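Local coordinates for protein dUTPase (Streptococcus mutans, PDB 3H6X) that probably hydrolyses dUTP to dUMP and diphosphate as a trimeric, jelly-roll dUTPase of nucleotide metabolism, at residues Y13-L18 / K33-R37; E36-I40 / T110-E114; L47-K53 / E96-Q102. All coordinates share one frame. Residue numbers count along the deposited sequence, not the author numbering.

Interaction 1: residues Y13-L18 / K33-R37; sequences YTDENL and KVAER
Segment 13-18 runs extended through Y13 and then closes into a short 3-10 turn at 16-18, with L18 N bonded to D15 O at 3.0 Å. D15 OD1 takes N17 N at 2.9 Å, an Asx turn that fixes the start of the 3-10 turn. Segment 33-37 leaves strand 30-33 extended at K33 and bends at A35 (phi/psi -79/-29); the backbones come closest at L18 and K33, whose CA atoms lie 5.9 Å apart. Y13 (chi1 m) lays its ring over A35: A35 CB sits 3.9 Å from the ring centroid, 21° off the normal, a CH-pi contact. L18, rotamer mt, packs alongside A35 and K33, with CD1 4.0 Å from A35 CB and CD2 4.0 Å from K33 CB. K33 stretches out (mttt) so that NZ donates to N17 O at 3.3 Å. Three waters bridge the segments: one between N17 O and K33 NZ (3.0 and 2.7 Å), one between L18 O and K33 N (both 2.8 Å), and one between E36 OE1 and Y13 OH (both 2.7 Å, the latter bond weak). This is loop-on-loop packing at the edge of a dUTPase jelly roll, folding the connection after strand 6-9 against the exit of strand 30-33.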
ATOM      1  N   TYR B  13     -19.573  15.897 -13.097  1.00 10.69           N
ATOM      2  CA  TYR B  13     -20.229  14.616 -13.381  1.00 11.12           C
ATOM      3  C   TYR B  13     -21.561  14.516 -12.658  1.00 11.11           C
ATOM      4  O   TYR B  13     -21.718  15.011 -11.520  1.00 11.47           O
ATOM      5  CB  TYR B  13     -19.315  13.430 -13.020  1.00 12.03           C
ATOM      6  CG  TYR B  13     -18.090  13.325 -13.893  1.00 12.41           C
ATOM      7  CD1 TYR B  13     -18.130  12.655 -15.122  1.00 13.48           C
ATOM      8  CD2 TYR B  13     -16.896  13.929 -13.519  1.00 10.30           C
ATOM      9  CE1 TYR B  13     -17.015  12.589 -15.921  1.00 14.39           C
ATOM     10  CE2 TYR B  13     -15.781  13.858 -14.323  1.00 11.09           C
ATOM     11  CZ  TYR B  13     -15.839  13.187 -15.519  1.00 12.91           C
ATOM     12  OH  TYR B  13     -14.726  13.128 -16.313  1.00 17.31           O
ATOM     13  N   THR B  14     -22.526  13.862 -13.298  1.00 12.14           N
ATOM     14  CA  THR B  14     -23.849  13.740 -12.720  1.00 10.45           C
ATOM     15  C   THR B  14     -24.359  12.296 -12.657  1.00 11.60           C
ATOM     16  O   THR B  14     -25.438  12.065 -12.116  1.00 14.35           O
ATOM     17  CB  THR B  14     -24.899  14.578 -13.476  1.00 17.35           C
ATOM     18  OG1 THR B  14     -24.955  14.173 -14.848  1.00 16.06           O
ATOM     19  CG2 THR B  14     -24.552  16.056 -13.384  1.00 19.34           C
ATOM     20  N   ASP B  15     -23.600  11.342 -13.178  1.00 11.86           N
ATOM     21  CA  ASP B  15     -24.029   9.940 -13.189  1.00 12.24           C
ATOM     22  C   ASP B  15     -23.872   9.325 -11.808  1.00 11.89           C
ATOM     23  O   ASP B  15     -22.754   9.061 -11.364  1.00 10.99           O
ATOM     24  CB  ASP B  15     -23.224   9.131 -14.212  1.00 14.14           C
ATOM     25  CG  ASP B  15     -23.733   7.703 -14.367  1.00 20.91           C
ATOM     26  OD1 ASP B  15     -24.624   7.297 -13.579  1.00 15.41           O
ATOM     27  OD2 ASP B  15     -23.248   6.991 -15.280  1.00 25.20           O
ATOM     28  N   GLU B  16     -24.996   9.062 -11.141  1.00 11.49           N
ATOM     29  CA  GLU B  16     -24.928   8.561  -9.766  1.00 11.64           C
ATOM     30  C   GLU B  16     -24.398   7.123  -9.681  1.00 11.63           C
ATOM     31  O   GLU B  16     -24.046   6.639  -8.587  1.00 11.53           O
ATOM     32  CB  GLU B  16     -26.253   8.762  -9.034  1.00 16.55           C
ATOM     33  CG  GLU B  16     -26.487  10.267  -8.800  1.00 20.85           C
ATOM     34  CD  GLU B  16     -27.723  10.569  -7.992  1.00 36.12           C
ATOM     35  OE1 GLU B  16     -28.777   9.956  -8.262  1.00 34.94           O
ATOM     36  OE2 GLU B  16     -27.645  11.439  -7.089  1.00 39.69           O
ATOM     37  N   ASN B  17     -24.284   6.475 -10.840  1.00 10.14           N
ATOM     38  CA  ASN B  17     -23.633   5.178 -10.931  1.00 15.45           C
ATOM     39  C   ASN B  17     -22.185   5.256 -10.455  1.00 12.80           C
ATOM     40  O   ASN B  17     -21.604   4.251 -10.061  1.00 10.71           O
ATOM     41  CB  ASN B  17     -23.661   4.688 -12.377  1.00 16.83           C
ATOM     42  CG  ASN B  17     -23.587   3.180 -12.482  1.00 35.14           C
ATOM     43  OD1 ASN B  17     -23.833   2.464 -11.515  1.00 41.37           O
ATOM     44  ND2 ASN B  17     -23.258   2.690 -13.668  1.00 43.89           N
ATOM     45  N   LEU B  18     -21.596   6.450 -10.517  1.00  7.67           N
ATOM     46  CA  LEU B  18     -20.190   6.615 -10.104  1.00  7.47           C
ATOM     47  C   LEU B  18     -19.991   6.673  -8.596  1.00  8.81           C
ATOM     48  O   LEU B  18     -18.862   6.620  -8.124  1.00  8.10           O
ATOM     49  CB  LEU B  18     -19.581   7.881 -10.707  1.00  6.90           C
ATOM     50  CG  LEU B  18     -19.499   7.884 -12.228  1.00  9.23           C
ATOM     51  CD1 LEU B  18     -19.018   9.240 -12.765  1.00 10.27           C
ATOM     52  CD2 LEU B  18     -18.580   6.772 -12.695  1.00 10.61           C
ATOM     53  N   LYS B  33     -15.020   4.065  -9.637  1.00  6.19           N
ATOM     54  CA  LYS B  33     -15.191   3.695 -11.038  1.00  8.20           C
ATOM     55  C   LYS B  33     -14.578   4.740 -11.960  1.00  9.00           C
ATOM     56  O   LYS B  33     -14.312   5.862 -11.542  1.00  8.38           O
ATOM     57  CB  LYS B  33     -16.680   3.551 -11.350  1.00  6.91           C
ATOM     58  CG  LYS B  33     -17.329   2.330 -10.684  1.00  9.06           C
ATOM     59  CD  LYS B  33     -18.850   2.350 -10.843  1.00 11.46           C
ATOM     60  CE  LYS B  33     -19.459   1.047 -10.315  1.00 15.82           C
ATOM     61  NZ  LYS B  33     -20.956   1.077 -10.389  1.00 20.86           N
ATOM     62  N   VAL B  34     -14.344   4.338 -13.211  1.00  6.64           N
ATOM     63  CA  VAL B  34     -13.809   5.208 -14.243  1.00  7.55           C
ATOM     64  C   VAL B  34     -14.891   6.161 -14.715  1.00  7.44           C
ATOM     65  O   VAL B  34     -15.948   5.719 -15.117  1.00  9.97           O
ATOM     66  CB  VAL B  34     -13.289   4.342 -15.419  1.00  8.31           C
ATOM     67  CG1 VAL B  34     -12.836   5.225 -16.570  1.00  9.28           C
ATOM     68  CG2 VAL B  34     -12.132   3.449 -14.926  1.00  8.85           C
ATOM     69  N   ALA B  35     -14.636   7.472 -14.659  1.00  6.97           N
ATOM     70  CA  ALA B  35     -15.712   8.455 -14.881  1.00  8.69           C
ATOM     71  C   ALA B  35     -16.022   8.646 -16.364  1.00 10.64           C
ATOM     72  O   ALA B  35     -17.142   8.966 -16.757  1.00 11.63           O
ATOM     73  CB  ALA B  35     -15.344   9.786 -14.268  1.00  9.09           C
ATOM     74  N   GLU B  36     -15.003   8.450 -17.187  1.00  9.82           N
ATOM     75  CA  GLU B  36     -15.171   8.606 -18.625  1.00 13.75           C
ATOM     76  C   GLU B  36     -14.174   7.720 -19.330  1.00 13.28           C
ATOM     77  O   GLU B  36     -13.110   7.408 -18.785  1.00 11.90           O
ATOM     78  CB  GLU B  36     -14.931  10.052 -19.040  1.00 15.50           C
ATOM     79  CG  GLU B  36     -13.516  10.497 -18.837  1.00 16.50           C
ATOM     80  CD  GLU B  36     -13.265  11.912 -19.341  1.00 28.29           C
ATOM     81  OE1 GLU B  36     -14.249  12.606 -19.715  1.00 28.14           O
ATOM     82  OE2 GLU B  36     -12.073  12.319 -19.347  1.00 24.90           O
ATOM     83  N   ARG B  37     -14.499   7.319 -20.550  1.00 13.33           N
ATOM     84  CA  ARG B  37     -13.602   6.427 -21.271  1.00 12.45           C
ATOM     85  C   ARG B  37     -12.173   6.974 -21.271  1.00 13.77           C
ATOM     86  O   ARG B  37     -11.933   8.148 -21.595  1.00 12.27           O
ATOM     87  CB  ARG B  37     -14.096   6.206 -22.707  1.00 16.24           C
ATOM     88  CG  ARG B  37     -13.172   5.306 -23.518  1.00 16.42           C
ATOM     89  CD  ARG B  37     -13.574   5.213 -24.990  1.00 26.70           C
ATOM     90  NE  ARG B  37     -14.498   4.115 -25.231  1.00 40.95           N
ATOM     91  CZ  ARG B  37     -15.727   4.266 -25.723  1.00 46.68           C
ATOM     92  NH1 ARG B  37     -16.185   5.479 -26.031  1.00 45.68           N
ATOM     93  NH2 ARG B  37     -16.508   3.204 -25.910  1.00 44.28           N
TER
HETATM   94  O   HOH W   1     -16.014  14.173 -18.464  1.00 27.26           O
HETATM   95  O   HOH W   2     -21.273   2.138  -7.903  1.00 24.46           O
HETATM   96  O   HOH W   3     -16.202   6.530  -8.909  1.00  6.76           O

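Interaction 2: residues E36-I40 / T110-E114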
ATOM      1  N   GLU B  36     -15.003   8.450 -17.187  1.00  9.82           N
ATOM      2  CA  GLU B  36     -15.171   8.606 -18.625  1.00 13.75           C
ATOM      3  C   GLU B  36     -14.174   7.720 -19.330  1.00 13.28           C
ATOM      4  O   GLU B  36     -13.110   7.408 -18.785  1.00 11.90           O
ATOM      5  CB  GLU B  36     -14.931  10.052 -19.040  1.00 15.50           C
ATOM      6  CG  GLU B  36     -13.516  10.497 -18.837  1.00 16.50           C
ATOM      7  CD  GLU B  36     -13.265  11.912 -19.341  1.00 28.29           C
ATOM      8  OE1 GLU B  36     -14.249  12.606 -19.715  1.00 28.14           O
ATOM      9  OE2 GLU B  36     -12.073  12.319 -19.347  1.00 24.90           O
ATOM     10  N   ARG B  37     -14.499   7.319 -20.550  1.00 13.33           N
ATOM     11  CA  ARG B  37     -13.602   6.427 -21.271  1.00 12.45           C
ATOM     12  C   ARG B  37     -12.173   6.974 -21.271  1.00 13.77           C
ATOM     13  O   ARG B  37     -11.933   8.148 -21.595  1.00 12.27           O
ATOM     14  CB  ARG B  37     -14.096   6.206 -22.707  1.00 16.24           C
ATOM     15  CG  ARG B  37     -13.172   5.306 -23.518  1.00 16.42           C
ATOM     16  CD  ARG B  37     -13.574   5.213 -24.990  1.00 26.70           C
ATOM     17  NE  ARG B  37     -14.498   4.115 -25.231  1.00 40.95           N
ATOM     18  CZ  ARG B  37     -15.727   4.266 -25.723  1.00 46.68           C
ATOM     19  NH1 ARG B  37     -16.185   5.479 -26.031  1.00 45.68           N
ATOM     20  NH2 ARG B  37     -16.508   3.204 -25.910  1.00 44.28           N
ATOM     21  N   THR B  38     -11.221   6.125 -20.900  1.00 11.95           N
ATOM     22  CA  THR B  38      -9.839   6.558 -20.746  1.00 12.99           C
ATOM     23  C   THR B  38      -8.887   5.544 -21.372  1.00 12.58           C
ATOM     24  O   THR B  38      -8.903   4.360 -21.027  1.00 14.48           O
ATOM     25  CB  THR B  38      -9.479   6.742 -19.246  1.00 12.04           C
ATOM     26  OG1 THR B  38     -10.312   7.751 -18.664  1.00 13.36           O
ATOM     27  CG2 THR B  38      -8.031   7.155 -19.082  1.00 11.91           C
ATOM     28  N   GLU B  39      -8.081   6.013 -22.319  1.00 13.39           N
ATOM     29  CA  GLU B  39      -7.081   5.162 -22.966  1.00 14.80           C
ATOM     30  C   GLU B  39      -5.718   5.309 -22.294  1.00 12.98           C
ATOM     31  O   GLU B  39      -5.296   6.418 -21.939  1.00 13.35           O
ATOM     32  CB  GLU B  39      -6.919   5.566 -24.431  1.00 18.96           C
ATOM     33  CG  GLU B  39      -7.984   5.030 -25.356  1.00 24.70           C
ATOM     34  CD  GLU B  39      -7.730   5.459 -26.791  1.00 37.20           C
ATOM     35  OE1 GLU B  39      -7.596   6.681 -27.024  1.00 39.81           O
ATOM     36  OE2 GLU B  39      -7.641   4.582 -27.675  1.00 42.48           O
ATOM     37  N   ILE B  40      -5.017   4.188 -22.149  1.00  9.78           N
ATOM     38  CA  ILE B  40      -3.667   4.216 -21.604  1.00 10.86           C
ATOM     39  C   ILE B  40      -2.723   3.497 -22.560  1.00 10.00           C
ATOM     40  O   ILE B  40      -2.815   2.278 -22.736  1.00 10.66           O
ATOM     41  CB  ILE B  40      -3.589   3.567 -20.205  1.00  9.61           C
ATOM     42  CG1 ILE B  40      -4.681   4.159 -19.295  1.00 12.69           C
ATOM     43  CG2 ILE B  40      -2.220   3.795 -19.614  1.00 11.17           C
ATOM     44  CD1 ILE B  40      -4.685   3.609 -17.890  1.00 12.49           C
ATOM     45  N   THR B 110      -2.243  -0.773 -26.167  1.00 12.66           N
ATOM     46  CA  THR B 110      -3.092   0.217 -25.512  1.00 14.60           C
ATOM     47  C   THR B 110      -4.212  -0.481 -24.757  1.00 15.02           C
ATOM     48  O   THR B 110      -4.818  -1.430 -25.270  1.00 13.51           O
ATOM     49  CB  THR B 110      -3.674   1.202 -26.540  1.00 16.77           C
ATOM     50  OG1 THR B 110      -2.600   1.988 -27.062  1.00 14.46           O
ATOM     51  CG2 THR B 110      -4.708   2.123 -25.898  1.00 14.19           C
ATOM     52  N   VAL B 111      -4.461  -0.038 -23.524  1.00 11.64           N
ATOM     53  CA  VAL B 111      -5.577  -0.556 -22.732  1.00 12.48           C
ATOM     54  C   VAL B 111      -6.620   0.546 -22.610  1.00 11.17           C
ATOM     55  O   VAL B 111      -6.275   1.700 -22.375  1.00 13.28           O
ATOM     56  CB  VAL B 111      -5.119  -1.014 -21.328  1.00 11.45           C
ATOM     57  CG1 VAL B 111      -6.327  -1.374 -20.474  1.00 13.94           C
ATOM     58  CG2 VAL B 111      -4.167  -2.208 -21.443  1.00 12.61           C
ATOM     59  N   VAL B 112      -7.882   0.181 -22.801  1.00 13.45           N
ATOM     60  CA  VAL B 112      -8.981   1.134 -22.677  1.00 13.74           C
ATOM     61  C   VAL B 112      -9.829   0.801 -21.466  1.00 15.03           C
ATOM     62  O   VAL B 112     -10.288  -0.334 -21.321  1.00 18.14           O
ATOM     63  CB  VAL B 112      -9.900   1.108 -23.906  1.00 18.41           C
ATOM     64  CG1 VAL B 112     -11.072   2.042 -23.702  1.00 20.81           C
ATOM     65  CG2 VAL B 112      -9.115   1.510 -25.146  1.00 21.53           C
ATOM     66  N   LEU B 113     -10.005   1.791 -20.593  1.00 15.16           N
ATOM     67  CA  LEU B 113     -10.932   1.678 -19.478  1.00 14.68           C
ATOM     68  C   LEU B 113     -12.229   2.355 -19.898  1.00 16.23           C
ATOM     69  O   LEU B 113     -12.217   3.539 -20.249  1.00 14.18           O
ATOM     70  CB  LEU B 113     -10.352   2.375 -18.247  1.00 13.25           C
ATOM     71  CG  LEU B 113      -9.191   1.637 -17.572  1.00 11.89           C
ATOM     72  CD1 LEU B 113      -8.522   2.500 -16.490  1.00 14.26           C
ATOM     73  CD2 LEU B 113      -9.685   0.336 -16.957  1.00 16.25           C
ATOM     74  N   GLU B 114     -13.326   1.599 -19.908  1.00 14.54           N
ATOM     75  CA  GLU B 114     -14.642   2.156 -20.220  1.00 14.21           C
ATOM     76  C   GLU B 114     -15.235   2.876 -19.011  1.00 13.52           C
ATOM     77  O   GLU B 114     -14.948   2.520 -17.861  1.00 12.80           O
ATOM     78  CB  GLU B 114     -15.592   1.046 -20.659  1.00 20.49           C
ATOM     79  CG  GLU B 114     -15.068   0.201 -21.818  1.00 23.91           C
ATOM     80  CD  GLU B 114     -14.910   0.999 -23.109  1.00 32.19           C
ATOM     81  OE1 GLU B 114     -15.520   2.087 -23.244  1.00 30.33           O
ATOM     82  OE2 GLU B 114     -14.173   0.530 -24.003  1.00 33.61           O
TER
HETATM   83  O   HOH W   4     -14.018   1.785 -26.410  1.00 38.31           O
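A salt bridge from R37 NE to E114 OE1, 3.0 Å long, lies where strand 38-40 begins and strand 111-113 finishes. A water also spans the pair, donating to E114 OE2 at 2.7 Å and accepting a weak bond from R37 NE at 2.7 Å. Four nearly straight backbone bonds zip the strands together: T38 N to L113 O, L113 N to T38 O and I40 N to V111 O, all 2.8 Å, and V111 N to I40 O at 2.9 Å. T38-L113 and I40-V111 are thus hydrogen-bonded antiparallel pairs, with the non-hydrogen-bonded pair E39-V112 between them, its CA atoms 4.5 Å apart. The strand axes approach to 4.7 Å at 158°. CA-H...O contacts prolong the ladder at both ends, R37 CA to L113 O at 3.4 Å and T110 CA to I40 O at 3.5 Å. At the strand start, T38 OG1 donates to E36 O at 2.8 Å. On the outer face the aliphatic parts of charged residues lie along V112: E39 CG is 3.7 Å from V112 CG2 and R37 CG 3.9 Å from V112 CG1. The other face carries T38, I40, V111 and L113, with I40 CD1 4.2 Å from L113 CD1. These side chains turn inward onto the barrel: T38 and I40 meet V46 of strand 45-49, I40 also reaches M103 of strand 100-105, and V111 and L113 rest on L76 of strand 76-78.

Interaction 3: residues L47-K53 / E96-Q102; sequences LVPTGVK and EGHIFAQ
Strands 47-49 and 100-102 run antiparallel, axes 4.4 Å apart at 151°. V48-A101 is the hydrogen-bonded pair (V48 N to A101 O 2.8 Å, A101 N to V48 O 2.9 Å), flanked by non-hydrogen-bonded L47-Q102 and P49-F100. P49 has no NH to give. Beyond it T50 and G51 (phi/psi 78/-2) turn the chain, and a single backbone bond follows, I99 N to V52 O at 2.9 Å. H98 (chi1 t) swings its ring into the turn: NE2 accepts G51 N at 2.9 Å and, weakly, T50 N at 3.4 Å. T50 OG1 is buried with no partner in the model. In this dUTPase jelly roll, segment 47-53 passes from one sheet to another: strand 45-49 pairs with 100-105, whereas 52-55 pairs with 6-9. K53, extended from chi1 p, forms a salt bridge from NZ to E96 OE2 at 2.8 Å; NZ also bonds N91 OD1, and E96 OE1 bonds T11 OG1. The positive-phi turn at E96 and G97 (71/7 and 86/19) brings G97 O to 3.5 Å from K53 CA. F100 packs CD2 3.9 Å from L47 CB and CE2 3.8 Å from P49 CB. L47 CD2 lies 3.8 Å from Q102 CG, and both pack on R72 of a second subunit.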
ATOM      1  N   LEU B  47      -3.556   9.567 -15.409  1.00  9.62           N
ATOM      2  CA  LEU B  47      -4.431   9.870 -14.283  1.00 10.14           C
ATOM      3  C   LEU B  47      -5.871   9.600 -14.714  1.00 10.26           C
ATOM      4  O   LEU B  47      -6.412  10.301 -15.578  1.00 12.93           O
ATOM      5  CB  LEU B  47      -4.246  11.329 -13.867  1.00 10.40           C
ATOM      6  CG  LEU B  47      -2.921  11.642 -13.167  1.00 12.99           C
ATOM      7  CD1 LEU B  47      -2.698  13.141 -13.063  1.00 20.61           C
ATOM      8  CD2 LEU B  47      -2.855  11.023 -11.785  1.00 15.60           C
ATOM      9  N   VAL B  48      -6.490   8.574 -14.133  1.00  7.57           N
ATOM     10  CA  VAL B  48      -7.825   8.167 -14.555  1.00  8.39           C
ATOM     11  C   VAL B  48      -8.848   8.851 -13.628  1.00  8.16           C
ATOM     12  O   VAL B  48      -8.806   8.650 -12.416  1.00  7.78           O
ATOM     13  CB  VAL B  48      -7.951   6.642 -14.468  1.00  7.08           C
ATOM     14  CG1 VAL B  48      -9.358   6.161 -14.880  1.00  8.23           C
ATOM     15  CG2 VAL B  48      -6.858   5.990 -15.335  1.00  7.80           C
ATOM     16  N   PRO B  49      -9.773   9.638 -14.197  1.00  7.56           N
ATOM     17  CA  PRO B  49     -10.793  10.297 -13.376  1.00  9.12           C
ATOM     18  C   PRO B  49     -11.817   9.330 -12.830  1.00  6.44           C
ATOM     19  O   PRO B  49     -12.207   8.381 -13.472  1.00  6.23           O
ATOM     20  CB  PRO B  49     -11.483  11.242 -14.373  1.00  8.15           C
ATOM     21  CG  PRO B  49     -11.348  10.537 -15.689  1.00  9.95           C
ATOM     22  CD  PRO B  49      -9.996   9.865 -15.639  1.00 10.66           C
ATOM     23  N   THR B  50     -12.287   9.642 -11.629  1.00  4.89           N
ATOM     24  CA  THR B  50     -13.140   8.783 -10.879  1.00  6.60           C
ATOM     25  C   THR B  50     -14.513   9.483 -10.710  1.00  5.97           C
ATOM     26  O   THR B  50     -15.527   8.861 -10.382  1.00  6.32           O
ATOM     27  CB  THR B  50     -12.323   8.636  -9.606  1.00 16.83           C
ATOM     28  OG1 THR B  50     -11.767   7.324  -9.447  1.00 13.04           O
ATOM     29  CG2 THR B  50     -12.887   9.296  -8.453  1.00  3.16           C
ATOM     30  N   GLY B  51     -14.547  10.787 -10.979  1.00  5.45           N
ATOM     31  CA  GLY B  51     -15.795  11.545 -10.912  1.00  6.88           C
ATOM     32  C   GLY B  51     -16.279  11.920  -9.519  1.00  7.05           C
ATOM     33  O   GLY B  51     -17.287  12.628  -9.377  1.00  6.44           O
ATOM     34  N   VAL B  52     -15.544  11.497  -8.489  1.00  5.37           N
ATOM     35  CA  VAL B  52     -15.982  11.751  -7.114  1.00  5.41           C
ATOM     36  C   VAL B  52     -14.945  12.445  -6.231  1.00  5.90           C
ATOM     37  O   VAL B  52     -13.753  12.447  -6.531  1.00  5.44           O
ATOM     38  CB  VAL B  52     -16.441  10.445  -6.414  1.00  5.44           C
ATOM     39  CG1 VAL B  52     -17.644   9.827  -7.146  1.00  7.39           C
ATOM     40  CG2 VAL B  52     -15.291   9.448  -6.282  1.00  6.70           C
ATOM     41  N   LYS B  53     -15.438  13.075  -5.167  1.00  4.76           N
ATOM     42  CA  LYS B  53     -14.597  13.634  -4.112  1.00  5.30           C
ATOM     43  C   LYS B  53     -15.034  12.982  -2.808  1.00  6.85           C
ATOM     44  O   LYS B  53     -16.097  12.368  -2.749  1.00  5.91           O
ATOM     45  CB  LYS B  53     -14.779  15.152  -4.032  1.00  6.25           C
ATOM     46  CG  LYS B  53     -16.251  15.583  -3.959  1.00  7.32           C
ATOM     47  CD  LYS B  53     -16.399  17.117  -4.078  1.00  8.38           C
ATOM     48  CE  LYS B  53     -17.876  17.520  -4.024  1.00  9.31           C
ATOM     49  NZ  LYS B  53     -18.062  19.001  -4.333  1.00 10.85           N
ATOM     50  N   GLU B  96     -11.610  20.680  -6.953  1.00  8.47           N
ATOM     51  CA  GLU B  96     -12.783  20.325  -6.149  1.00  9.11           C
ATOM     52  C   GLU B  96     -12.549  19.054  -5.331  1.00  8.52           C
ATOM     53  O   GLU B  96     -13.486  18.546  -4.703  1.00  8.54           O
ATOM     54  CB  GLU B  96     -14.002  20.139  -7.055  1.00 11.00           C
ATOM     55  CG  GLU B  96     -15.331  20.422  -6.388  1.00 12.11           C
ATOM     56  CD  GLU B  96     -16.503  20.264  -7.347  1.00 13.26           C
ATOM     57  OE1 GLU B  96     -16.503  20.900  -8.427  1.00 17.54           O
ATOM     58  OE2 GLU B  96     -17.440  19.523  -7.010  1.00 13.47           O
ATOM     59  N   GLY B  97     -11.318  18.546  -5.342  1.00  6.73           N
ATOM     60  CA  GLY B  97     -11.027  17.306  -4.638  1.00  7.71           C
ATOM     61  C   GLY B  97     -11.315  16.076  -5.465  1.00  7.12           C
ATOM     62  O   GLY B  97     -11.427  14.961  -4.945  1.00  5.80           O
ATOM     63  N   HIS B  98     -11.406  16.274  -6.773  1.00  5.95           N
ATOM     64  CA  HIS B  98     -11.623  15.158  -7.698  1.00  5.77           C
ATOM     65  C   HIS B  98     -10.531  14.113  -7.527  1.00  7.16           C
ATOM     66  O   HIS B  98      -9.345  14.402  -7.671  1.00  6.82           O
ATOM     67  CB  HIS B  98     -11.608  15.692  -9.124  1.00  6.22           C
ATOM     68  CG  HIS B  98     -12.004  14.681 -10.170  1.00  6.72           C
ATOM     69  ND1 HIS B  98     -11.900  14.946 -11.509  1.00  7.45           N
ATOM     70  CD2 HIS B  98     -12.484  13.420 -10.046  1.00  6.71           C
ATOM     71  CE1 HIS B  98     -12.317  13.875 -12.194  1.00  6.63           C
ATOM     72  NE2 HIS B  98     -12.687  12.955 -11.330  1.00  6.78           N
ATOM     73  N   ILE B  99     -10.933  12.886  -7.225  1.00  5.17           N
ATOM     74  CA  ILE B  99      -9.991  11.800  -7.027  1.00  6.61           C
ATOM     75  C   ILE B  99      -9.629  11.158  -8.366  1.00  5.77           C
ATOM     76  O   ILE B  99     -10.510  10.832  -9.154  1.00  6.50           O
ATOM     77  CB  ILE B  99     -10.610  10.734  -6.102  1.00  6.03           C
ATOM     78  CG1 ILE B  99     -10.786  11.309  -4.688  1.00  5.79           C
ATOM     79  CG2 ILE B  99      -9.739   9.460  -6.073  1.00  7.46           C
ATOM     80  CD1 ILE B  99     -11.708  10.473  -3.824  1.00  6.94           C
ATOM     81  N   PHE B 100      -8.325  11.079  -8.643  1.00  7.46           N
ATOM     82  CA  PHE B 100      -7.794  10.375  -9.810  1.00  7.45           C
ATOM     83  C   PHE B 100      -6.994   9.164  -9.357  1.00  8.84           C
ATOM     84  O   PHE B 100      -6.340   9.208  -8.304  1.00 11.37           O
ATOM     85  CB  PHE B 100      -6.860  11.280 -10.616  1.00  9.21           C
ATOM     86  CG  PHE B 100      -7.557  12.386 -11.352  1.00  9.56           C
ATOM     87  CD1 PHE B 100      -7.913  13.551 -10.692  1.00 11.29           C
ATOM     88  CD2 PHE B 100      -7.828  12.274 -12.715  1.00  9.13           C
ATOM     89  CE1 PHE B 100      -8.557  14.586 -11.374  1.00 11.04           C
ATOM     90  CE2 PHE B 100      -8.442  13.300 -13.399  1.00 12.26           C
ATOM     91  CZ  PHE B 100      -8.822  14.454 -12.726  1.00 11.60           C
ATOM     92  N   ALA B 101      -7.034   8.105 -10.161  1.00  6.76           N
ATOM     93  CA  ALA B 101      -6.183   6.928  -9.955  1.00  7.84           C
ATOM     94  C   ALA B 101      -5.032   6.949 -10.967  1.00  7.29           C
ATOM     95  O   ALA B 101      -5.259   6.971 -12.174  1.00  8.63           O
ATOM     96  CB  ALA B 101      -7.014   5.662 -10.125  1.00  9.51           C
ATOM     97  N   GLN B 102      -3.802   6.982 -10.478  1.00  6.88           N
ATOM     98  CA  GLN B 102      -2.630   7.037 -11.354  1.00  8.03           C
ATOM     99  C   GLN B 102      -2.243   5.628 -11.812  1.00  8.21           C
ATOM    100  O   GLN B 102      -1.592   4.886 -11.071  1.00  7.71           O
ATOM    101  CB  GLN B 102      -1.474   7.695 -10.592  1.00  8.77           C
ATOM    102  CG  GLN B 102      -0.334   8.203 -11.471  1.00 12.44           C
ATOM    103  CD  GLN B 102       0.799   8.803 -10.654  1.00 16.27           C
ATOM    104  OE1 GLN B 102       0.585   9.387  -9.588  1.00 18.91           O
ATOM    105  NE2 GLN B 102       2.023   8.645 -11.150  1.00 17.73           N
TER

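From the N terminus, interaction 1 closes first, around a short loop of 14 residues that holds most of strand 30-33. Its second segment, through E36 and R37, leads into interaction 2, whose partner arrives some seventy residues later. Interaction 3 is nested within that long loop: strand 45-49 follows 38-40 and strand 100-105 precedes 111-113, so two strands consecutive in the chain pair with two later consecutive strands, taken in reverse order. All three meet near P49. Its carbonyl probably accepts A35 N (A35 N to P49 O, 2.9 Å), and its ring touches E36 and T38, while V48 packs against T38 and L113. Together they join the N-terminal loop, the peripheral strand pair and the sheet of strands 45-49, 100-105 and 76-78.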